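PDB 4YXQ: polyketide biosynthesis 3-hydroxy-3-methylglutaryl-ACP synthase PksG from Bacillus subtilis, which catalyses the aldol condensation of acetyl-AcpK with a carrier-bound beta-ketothioester intermediate during biosynthesis of the antibiotic polyketide bacillaene. Local coordinates for residues T243-A248 with T317-G322; Q185-A190 with S336-P341; I6-V11 with E345-F350. All coordinates share one frame; numbering follows the deposited sequence.

Contact 1: T243-A248 with T317-G322; sequences TFQYLA and TPKRIG
A bend at chi2 of Gln245 (67°) folds its amide back along the chain, so that OE1 accepts the backbone N-H of Arg320 at 2.9 Å, nearly straight at the hydrogen (169°). Arg320 instead starts extended, with CG anti to its backbone N (chi1 178°) and chi2 also extended, so CG and CD run on past Thr243 O and the chain slants past the Phe244 ring, CG lying 3.9 Å from CD1. Arg320 O receives Gln245 N at 2.9 Å and, more weakly, Tyr246 N. Parallel pairing follows: Gly322 N reaches Tyr246 O at 3.1 Å, and Ala248 N meets Gly322 O at 2.8 Å. The bare CA of Gly322 lets Phe244 CD1 approach it to 3.7 Å. On the other face Tyr246 CB and Ile321 CG1 come to 4.3 Å, and both side chains touch helix 301-312, while the Tyr246 hydroxyl bonds to Arg314 N and the Lys319 ammonium to Arg314 O. Strand 246-249, outermost at this end of the sheet within the chain, leads to His250, a probable proton donor/acceptor. Chemically, the glutamine amide substitutes for a backbone carbonyl where the strand pairing begins, and the arginine's aliphatic part packs here while its charge goes to Asp187.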
loop_
_atom_site.group_PDB
_atom_site.type_symbol
_atom_site.label_atom_id
_atom_site.label_comp_id
_atom_site.label_asym_id
_atom_site.label_seq_id
_atom_site.Cartn_x
_atom_site.Cartn_y
_atom_site.Cartn_z
ATOM N N THR A 243 20.210 14.727 21.254
ATOM C CA THR A 243 20.113 13.307 20.897
ATOM C C THR A 243 20.474 13.071 19.419
ATOM O O THR A 243 21.020 12.015 19.076
ATOM C CB THR A 243 18.691 12.768 21.162
ATOM O OG1 THR A 243 18.344 13.023 22.520
ATOM C CG2 THR A 243 18.602 11.269 20.904
ATOM N N PHE A 244 20.164 14.064 18.572
ATOM C CA PHE A 244 20.291 13.970 17.118
ATOM C C PHE A 244 21.376 14.890 16.595
ATOM O O PHE A 244 21.296 16.108 16.751
ATOM C CB PHE A 244 18.944 14.279 16.449
ATOM C CG PHE A 244 17.832 13.534 17.083
ATOM C CD1 PHE A 244 17.709 12.178 16.891
ATOM C CD2 PHE A 244 16.985 14.157 17.981
ATOM C CE1 PHE A 244 16.707 11.461 17.528
ATOM C CE2 PHE A 244 15.972 13.454 18.601
ATOM C CZ PHE A 244 15.836 12.111 18.392
ATOM N N GLN A 245 22.375 14.285 15.957
ATOM C CA GLN A 245 23.462 15.049 15.367
ATOM C C GLN A 245 23.040 15.619 14.029
ATOM O O GLN A 245 23.510 16.669 13.651
ATOM C CB GLN A 245 24.712 14.188 15.210
ATOM C CG GLN A 245 25.456 13.903 16.515
ATOM C CD GLN A 245 24.670 13.024 17.468
ATOM O OE1 GLN A 245 24.565 11.803 17.291
ATOM N NE2 GLN A 245 24.098 13.642 18.483
ATOM N N TYR A 246 22.158 14.940 13.304
ATOM C CA TYR A 246 21.462 15.587 12.166
ATOM C C TYR A 246 19.973 15.283 12.252
ATOM O O TYR A 246 19.561 14.355 12.949
ATOM C CB TYR A 246 22.032 15.132 10.799
ATOM C CG TYR A 246 23.510 15.368 10.637
ATOM C CD1 TYR A 246 24.002 16.541 10.087
ATOM C CD2 TYR A 246 24.426 14.404 11.017
ATOM C CE1 TYR A 246 25.369 16.760 9.939
ATOM C CE2 TYR A 246 25.800 14.606 10.860
ATOM C CZ TYR A 246 26.260 15.784 10.323
ATOM O OH TYR A 246 27.613 15.982 10.199
ATOM N N LEU A 247 19.182 16.053 11.517
ATOM C CA LEU A 247 17.752 15.854 11.409
ATOM C C LEU A 247 17.344 15.925 9.964
ATOM O O LEU A 247 17.790 16.828 9.208
ATOM C CB LEU A 247 17.014 16.937 12.141
ATOM C CG LEU A 247 17.053 16.982 13.655
ATOM C CD1 LEU A 247 16.443 18.286 14.096
ATOM C CD2 LEU A 247 16.300 15.844 14.296
ATOM N N ALA A 248 16.462 15.005 9.558
ATOM C CA ALA A 248 15.935 14.976 8.169
ATOM C C ALA A 248 14.453 15.041 8.255
ATOM O O ALA A 248 13.859 14.405 9.126
ATOM C CB ALA A 248 16.376 13.706 7.440
ATOM N N THR A 317 32.827 9.687 13.272
ATOM C CA THR A 317 32.346 8.707 14.247
ATOM C C THR A 317 30.844 8.523 14.007
ATOM O O THR A 317 30.229 9.350 13.359
ATOM C CB THR A 317 32.617 9.217 15.673
ATOM O OG1 THR A 317 31.859 10.414 15.909
ATOM C CG2 THR A 317 34.106 9.579 15.829
ATOM N N PRO A 318 30.249 7.432 14.514
ATOM C CA PRO A 318 28.816 7.213 14.326
ATOM C C PRO A 318 27.960 8.338 14.883
ATOM O O PRO A 318 28.120 8.734 16.041
ATOM C CB PRO A 318 28.546 5.912 15.099
ATOM C CG PRO A 318 29.869 5.246 15.224
ATOM C CD PRO A 318 30.869 6.357 15.309
ATOM N N LYS A 319 27.029 8.816 14.066
ATOM C CA LYS A 319 26.098 9.874 14.450
ATOM C C LYS A 319 24.655 9.325 14.415
ATOM O O LYS A 319 24.323 8.491 13.570
ATOM C CB LYS A 319 26.210 11.049 13.465
ATOM C CG LYS A 319 27.616 11.612 13.207
ATOM C CD LYS A 319 28.209 12.327 14.415
ATOM C CE LYS A 319 29.522 13.041 14.095
ATOM N NZ LYS A 319 29.379 14.209 13.161
ATOM N N ARG A 320 23.800 9.839 15.293
ATOM C CA ARG A 320 22.379 9.563 15.246
ATOM C C ARG A 320 21.576 10.608 14.407
ATOM O O ARG A 320 21.739 11.811 14.584
ATOM C CB ARG A 320 21.829 9.473 16.657
ATOM C CG ARG A 320 20.318 9.236 16.702
ATOM C CD ARG A 320 19.846 8.736 18.045
ATOM N NE ARG A 320 19.975 7.295 18.153
ATOM C CZ ARG A 320 20.835 6.660 18.942
ATOM N NH1 ARG A 320 21.716 7.312 19.672
ATOM N NH2 ARG A 320 20.862 5.328 18.944
ATOM N N ILE A 321 20.733 10.145 13.490
ATOM C CA ILE A 321 19.920 11.032 12.689
ATOM C C ILE A 321 18.466 10.790 13.054
ATOM O O ILE A 321 18.049 9.647 13.194
ATOM C CB ILE A 321 20.107 10.764 11.191
ATOM C CG1 ILE A 321 21.573 10.843 10.800
ATOM C CG2 ILE A 321 19.320 11.752 10.338
ATOM C CD1 ILE A 321 21.834 10.349 9.401
ATOM N N GLY A 322 17.709 11.868 13.217
ATOM C CA GLY A 322 16.271 11.790 13.473
ATOM C C GLY A 322 15.524 12.134 12.202
ATOM O O GLY A 322 15.862 13.098 11.550
#

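Contact 2: Q185-A190 with S336-P341; sequences QIDPGA and SGITTP
Residues Gln185-Asp187 run antiparallel to Ser336-Thr339, their short axes 4.4 Å apart at closest approach and their directions 144° apart. They are neighbouring strands of the mixed sheet of this thiolase-like fold. Gln185 and Ile338 form a hydrogen-bonded pair, with N-H to carbonyl bonds of 2.9 Å from Gln185 N to Ile338 O and from Ile338 N to Gln185 O. Next to it Ile186 and Gly337 make a non-hydrogen-bonded pair whose CA atoms approach to 4.0 Å. Glycine, with no side chain, allows Gln185 O to come within 3.0 Å of Gly337 CA. Ile186 sends its branched side chain to helix 116-130, against Phe121 and Val125, a fitting place for a bulky apolar residue. Asp187 N continues the pairing to Ser336 O at 3.0 Å, after which a type II turn carries the chain from Asp187 to Ala190, with Gly189 supplying the positive phi that this turn needs. The Asp187 carboxylate divides its work: OD1 forms a salt bridge with Arg320, and OD2 turns to the serine. Ser336 OG also bonds to Tyr231 OH; chi1 of 70° sets it between its backbone N and carbonyl carbon, from where it donates to the anti lone pair of Asp187 OD2 at 2.6 Å.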
loop_
_atom_site.group_PDB
_atom_site.type_symbol
_atom_site.label_atom_id
_atom_site.label_comp_id
_atom_site.label_asym_id
_atom_site.label_seq_id
_atom_site.Cartn_x
_atom_site.Cartn_y
_atom_site.Cartn_z
ATOM N N GLN A 185 21.231 2.196 10.718
ATOM C CA GLN A 185 20.745 1.159 11.618
ATOM C C GLN A 185 19.669 1.797 12.453
ATOM O O GLN A 185 19.943 2.706 13.226
ATOM C CB GLN A 185 21.864 0.636 12.551
ATOM C CG GLN A 185 21.383 -0.458 13.497
ATOM C CD GLN A 185 22.461 -1.033 14.406
ATOM O OE1 GLN A 185 23.564 -1.411 13.960
ATOM N NE2 GLN A 185 22.141 -1.138 15.686
ATOM N N ILE A 186 18.450 1.313 12.347
ATOM C CA ILE A 186 17.391 1.935 13.102
ATOM C C ILE A 186 17.456 1.568 14.572
ATOM O O ILE A 186 17.996 0.529 14.949
ATOM C CB ILE A 186 15.990 1.627 12.529
ATOM C CG1 ILE A 186 15.628 0.154 12.703
ATOM C CG2 ILE A 186 15.923 2.050 11.076
ATOM C CD1 ILE A 186 14.913 -0.186 13.999
ATOM N N ASP A 187 16.907 2.459 15.391
ATOM C CA ASP A 187 16.742 2.267 16.825
ATOM C C ASP A 187 15.392 1.591 17.068
ATOM O O ASP A 187 14.337 2.228 16.941
ATOM C CB ASP A 187 16.762 3.626 17.503
ATOM C CG ASP A 187 18.096 4.315 17.361
ATOM O OD1 ASP A 187 19.112 3.651 17.632
ATOM O OD2 ASP A 187 18.141 5.522 17.009
ATOM N N PRO A 188 15.410 0.287 17.373
ATOM C CA PRO A 188 14.133 -0.463 17.361
ATOM C C PRO A 188 13.177 0.018 18.430
ATOM O O PRO A 188 13.584 0.218 19.573
ATOM C CB PRO A 188 14.566 -1.900 17.659
ATOM C CG PRO A 188 15.830 -1.736 18.437
ATOM C CD PRO A 188 16.539 -0.576 17.770
ATOM N N GLY A 189 11.949 0.307 18.016
ATOM C CA GLY A 189 10.921 0.786 18.925
ATOM C C GLY A 189 10.954 2.288 19.176
ATOM O O GLY A 189 10.053 2.832 19.804
ATOM N N ALA A 190 11.978 2.969 18.678
ATOM C CA ALA A 190 12.109 4.398 18.875
ATOM C C ALA A 190 11.314 5.072 17.777
ATOM O O ALA A 190 11.882 5.527 16.757
ATOM C CB ALA A 190 13.566 4.785 18.798
ATOM N N SER A 336 14.473 7.275 14.290
ATOM C CA SER A 336 15.881 7.556 14.309
ATOM C C SER A 336 16.751 6.339 14.046
ATOM O O SER A 336 16.318 5.172 14.216
ATOM C CB SER A 336 16.235 8.121 15.675
ATOM O OG SER A 336 16.147 7.102 16.656
ATOM N N GLY A 337 17.992 6.624 13.662
ATOM C CA GLY A 337 18.986 5.584 13.418
ATOM C C GLY A 337 20.424 6.111 13.522
ATOM O O GLY A 337 20.641 7.315 13.572
ATOM N N ILE A 338 21.376 5.188 13.508
ATOM C CA ILE A 338 22.781 5.494 13.512
ATOM C C ILE A 338 23.391 5.263 12.132
ATOM O O ILE A 338 23.101 4.248 11.523
ATOM C CB ILE A 338 23.516 4.549 14.479
ATOM C CG1 ILE A 338 23.070 4.773 15.914
ATOM C CG2 ILE A 338 25.020 4.749 14.405
ATOM C CD1 ILE A 338 23.180 3.492 16.725
ATOM N N THR A 339 24.237 6.170 11.650
ATOM C CA THR A 339 25.023 5.884 10.469
ATOM C C THR A 339 26.488 6.047 10.778
ATOM O O THR A 339 26.879 6.969 11.472
ATOM C CB THR A 339 24.668 6.734 9.227
ATOM O OG1 THR A 339 25.784 7.556 8.829
ATOM C CG2 THR A 339 23.439 7.564 9.447
ATOM N N THR A 340 27.289 5.120 10.248
ATOM C CA THR A 340 28.703 4.979 10.606
ATOM C C THR A 340 29.575 5.482 9.484
ATOM O O THR A 340 29.094 5.658 8.362
ATOM C CB THR A 340 29.058 3.507 10.837
ATOM O OG1 THR A 340 28.767 2.758 9.652
ATOM C CG2 THR A 340 28.275 2.928 12.024
ATOM N N PRO A 341 30.862 5.730 9.777
ATOM C CA PRO A 341 31.798 6.103 8.717
ATOM C C PRO A 341 31.754 5.127 7.562
ATOM O O PRO A 341 31.874 5.554 6.411
ATOM C CB PRO A 341 33.173 6.060 9.400
ATOM C CG PRO A 341 32.937 5.704 10.838
ATOM C CD PRO A 341 31.461 5.862 11.112
#

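Contact 3: I6-V11 with E345-F350; sequences IEAMNV and ERQRTF
At and just past a classic beta bulge, where Glu7 and Ala8 both face Leu176, strand 5-12 meets residues 346-350 of helix 341-348 and its continuation. Gln347 carries the polar part of the contact. Its chain folds at chi2 (-56°) and turns the amide to the strand backbone, where NE2 gives a hydrogen bond of 2.7 Å to Met9 O. That carbonyl lies nearly in the plane of the glutamine amide, although the donor is tilted 32° from the carbonyl plane. The other end of the amide, OE1, receives Met9 N only weakly, at 3.1 Å with a strongly bent N-H angle. A glutamine suits this buried place because one amide can serve both the N-H and the carbonyl of a single strand residue. The small Ala8 CB lies 3.7 Å above the centre of the Arg346 guanidinium and at the edge of the Phe350 ring, 3.8 Å from CZ; alanine's short methyl suits this close contact with two flat groups. Asn10 CB lies over one face of that ring, off toward its rim, and Asn10 OD1 comes within 3.5 Å of Phe350 CB. A water bridges Asn10 OD1 and Phe350 O, donating to both, while Asn10 ND2 is bonded to Ala58 O. Around the contact, Asn10 and Phe350 both pack on Pro61 and Ile62 of helix 51-64; Met9 turns to Phe303 of helix 301-312, which Gln347 also touches through Asp311, and strand 171-178 pairs alongside strand 5-12.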
loop_
_atom_site.group_PDB
_atom_site.type_symbol
_atom_site.label_atom_id
_atom_site.label_comp_id
_atom_site.label_asym_id
_atom_site.label_seq_id
_atom_site.Cartn_x
_atom_site.Cartn_y
_atom_site.Cartn_z
ATOM N N ILE A 6 18.994 0.211 6.824
ATOM C CA ILE A 6 19.419 0.432 5.470
ATOM C C ILE A 6 20.822 -0.109 5.291
ATOM O O ILE A 6 21.718 0.265 6.029
ATOM C CB ILE A 6 19.422 1.930 5.145
ATOM C CG1 ILE A 6 18.047 2.546 5.465
ATOM C CG2 ILE A 6 19.814 2.127 3.701
ATOM C CD1 ILE A 6 17.907 3.991 5.066
ATOM N N GLU A 7 20.987 -1.033 4.346
ATOM C CA GLU A 7 22.287 -1.552 3.967
ATOM C C GLU A 7 22.803 -0.767 2.800
ATOM O O GLU A 7 23.991 -0.650 2.621
ATOM C CB GLU A 7 22.210 -3.044 3.607
ATOM C CG GLU A 7 21.614 -3.884 4.720
ATOM C CD GLU A 7 21.910 -5.390 4.606
ATOM O OE1 GLU A 7 22.112 -5.899 3.478
ATOM O OE2 GLU A 7 21.863 -6.063 5.665
ATOM N N ALA A 8 21.906 -0.212 2.003
ATOM C CA ALA A 8 22.292 0.646 0.875
ATOM C C ALA A 8 21.089 1.412 0.371
ATOM O O ALA A 8 19.965 0.986 0.539
ATOM C CB ALA A 8 22.837 -0.190 -0.256
ATOM N N MET A 9 21.362 2.511 -0.305
ATOM C CA MET A 9 20.357 3.466 -0.651
ATOM C C MET A 9 20.837 4.286 -1.840
ATOM O O MET A 9 21.974 4.754 -1.852
ATOM C CB MET A 9 20.142 4.357 0.548
ATOM C CG MET A 9 19.194 5.514 0.372
ATOM S SD MET A 9 19.131 6.401 1.951
ATOM C CE MET A 9 17.524 7.070 1.668
ATOM N N ASN A 10 19.978 4.480 -2.830
ATOM C CA ASN A 10 20.382 5.242 -3.973
ATOM C C ASN A 10 19.235 6.012 -4.564
ATOM O O ASN A 10 18.080 5.636 -4.421
ATOM C CB ASN A 10 21.002 4.323 -5.010
ATOM C CG ASN A 10 21.528 5.068 -6.234
ATOM O OD1 ASN A 10 22.218 6.070 -6.121
ATOM N ND2 ASN A 10 21.141 4.612 -7.398
ATOM N N VAL A 11 19.593 7.113 -5.228
ATOM C CA VAL A 11 18.666 8.111 -5.713
ATOM C C VAL A 11 18.716 8.119 -7.217
ATOM O O VAL A 11 19.790 8.128 -7.786
ATOM C CB VAL A 11 19.109 9.497 -5.236
ATOM C CG1 VAL A 11 18.258 10.606 -5.847
ATOM C CG2 VAL A 11 19.052 9.553 -3.730
ATOM N N GLU A 345 30.719 5.696 3.514
ATOM C CA GLU A 345 31.622 5.190 2.446
ATOM C C GLU A 345 30.859 4.416 1.394
ATOM O O GLU A 345 31.003 4.657 0.186
ATOM C CB GLU A 345 32.704 4.235 2.998
ATOM C CG GLU A 345 34.072 4.785 3.371
ATOM C CD GLU A 345 34.793 3.872 4.425
ATOM O OE1 GLU A 345 35.111 4.350 5.557
ATOM O OE2 GLU A 345 35.016 2.653 4.153
ATOM N N ARG A 346 30.086 3.445 1.865
ATOM C CA ARG A 346 29.167 2.667 1.024
ATOM C C ARG A 346 28.291 3.602 0.188
ATOM O O ARG A 346 28.196 3.483 -1.027
ATOM C CB ARG A 346 28.292 1.811 1.923
ATOM C CG ARG A 346 28.265 0.345 1.598
ATOM C CD ARG A 346 27.315 0.007 0.477
ATOM N NE ARG A 346 26.580 -1.235 0.766
ATOM C CZ ARG A 346 26.039 -2.039 -0.156
ATOM N NH1 ARG A 346 26.139 -1.746 -1.461
ATOM N NH2 ARG A 346 25.388 -3.144 0.231
ATOM N N GLN A 347 27.696 4.578 0.847
ATOM C CA GLN A 347 26.857 5.542 0.134
ATOM C C GLN A 347 27.589 6.349 -0.913
ATOM O O GLN A 347 26.998 6.743 -1.925
ATOM C CB GLN A 347 26.157 6.474 1.119
ATOM C CG GLN A 347 25.018 5.793 1.854
ATOM C CD GLN A 347 24.005 5.201 0.909
ATOM O OE1 GLN A 347 23.823 3.999 0.870
ATOM N NE2 GLN A 347 23.391 6.038 0.094
ATOM N N ARG A 348 28.873 6.592 -0.697
ATOM C CA ARG A 348 29.621 7.404 -1.644
ATOM C C ARG A 348 29.835 6.648 -2.949
ATOM O O ARG A 348 29.838 7.262 -4.014
ATOM C CB ARG A 348 30.965 7.864 -1.067
ATOM C CG ARG A 348 31.328 9.274 -1.512
ATOM C CD ARG A 348 32.708 9.699 -1.058
ATOM N NE ARG A 348 33.708 9.031 -1.897
ATOM C CZ ARG A 348 34.357 7.911 -1.590
ATOM N NH1 ARG A 348 34.160 7.277 -0.428
ATOM N NH2 ARG A 348 35.229 7.415 -2.462
ATOM N N THR A 349 29.982 5.326 -2.877
ATOM C CA THR A 349 30.193 4.526 -4.097
ATOM C C THR A 349 29.090 4.698 -5.135
ATOM O O THR A 349 29.319 4.429 -6.307
ATOM C CB THR A 349 30.307 3.020 -3.810
ATOM O OG1 THR A 349 29.104 2.558 -3.173
ATOM C CG2 THR A 349 31.499 2.712 -2.905
ATOM N N PHE A 350 27.906 5.172 -4.721
ATOM C CA PHE A 350 26.790 5.328 -5.641
ATOM C C PHE A 350 26.870 6.596 -6.437
ATOM O O PHE A 350 26.206 6.717 -7.464
ATOM C CB PHE A 350 25.446 5.258 -4.907
ATOM C CG PHE A 350 25.125 3.889 -4.365
ATOM C CD1 PHE A 350 25.107 2.782 -5.198
ATOM C CD2 PHE A 350 24.878 3.710 -2.999
ATOM C CE1 PHE A 350 24.830 1.515 -4.677
ATOM C CE2 PHE A 350 24.603 2.453 -2.481
ATOM C CZ PHE A 350 24.576 1.354 -3.312
HETATM O O HOH W 1 23.436 7.581 -8.041
#

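How the contacts relate
All three contacts reach the same mixed sheet, whose strands 5-12, 184-195, 331-339, 319-327 and 246-249 lie next to one another in that order. Contact 2 joins the second and third of these, contact 1 the last two, and contact 3 packs a helix end against the first. Contacts 1 and 2 have centres about 9 Å apart and touch directly, through the Arg320-Asp187 salt bridge and the shared neighbours 319-327 and 331-339. Contact 3 lies about 17 Å from contact 1 and 16 Å from contact 2, centre to centre; helix 341-348 follows strand 331-339 directly. Along the chain the contacts enclose one another, contact 1 innermost and contact 3 outermost, so parts far apart in sequence, from residue 6 to residue 350, meet on one sheet.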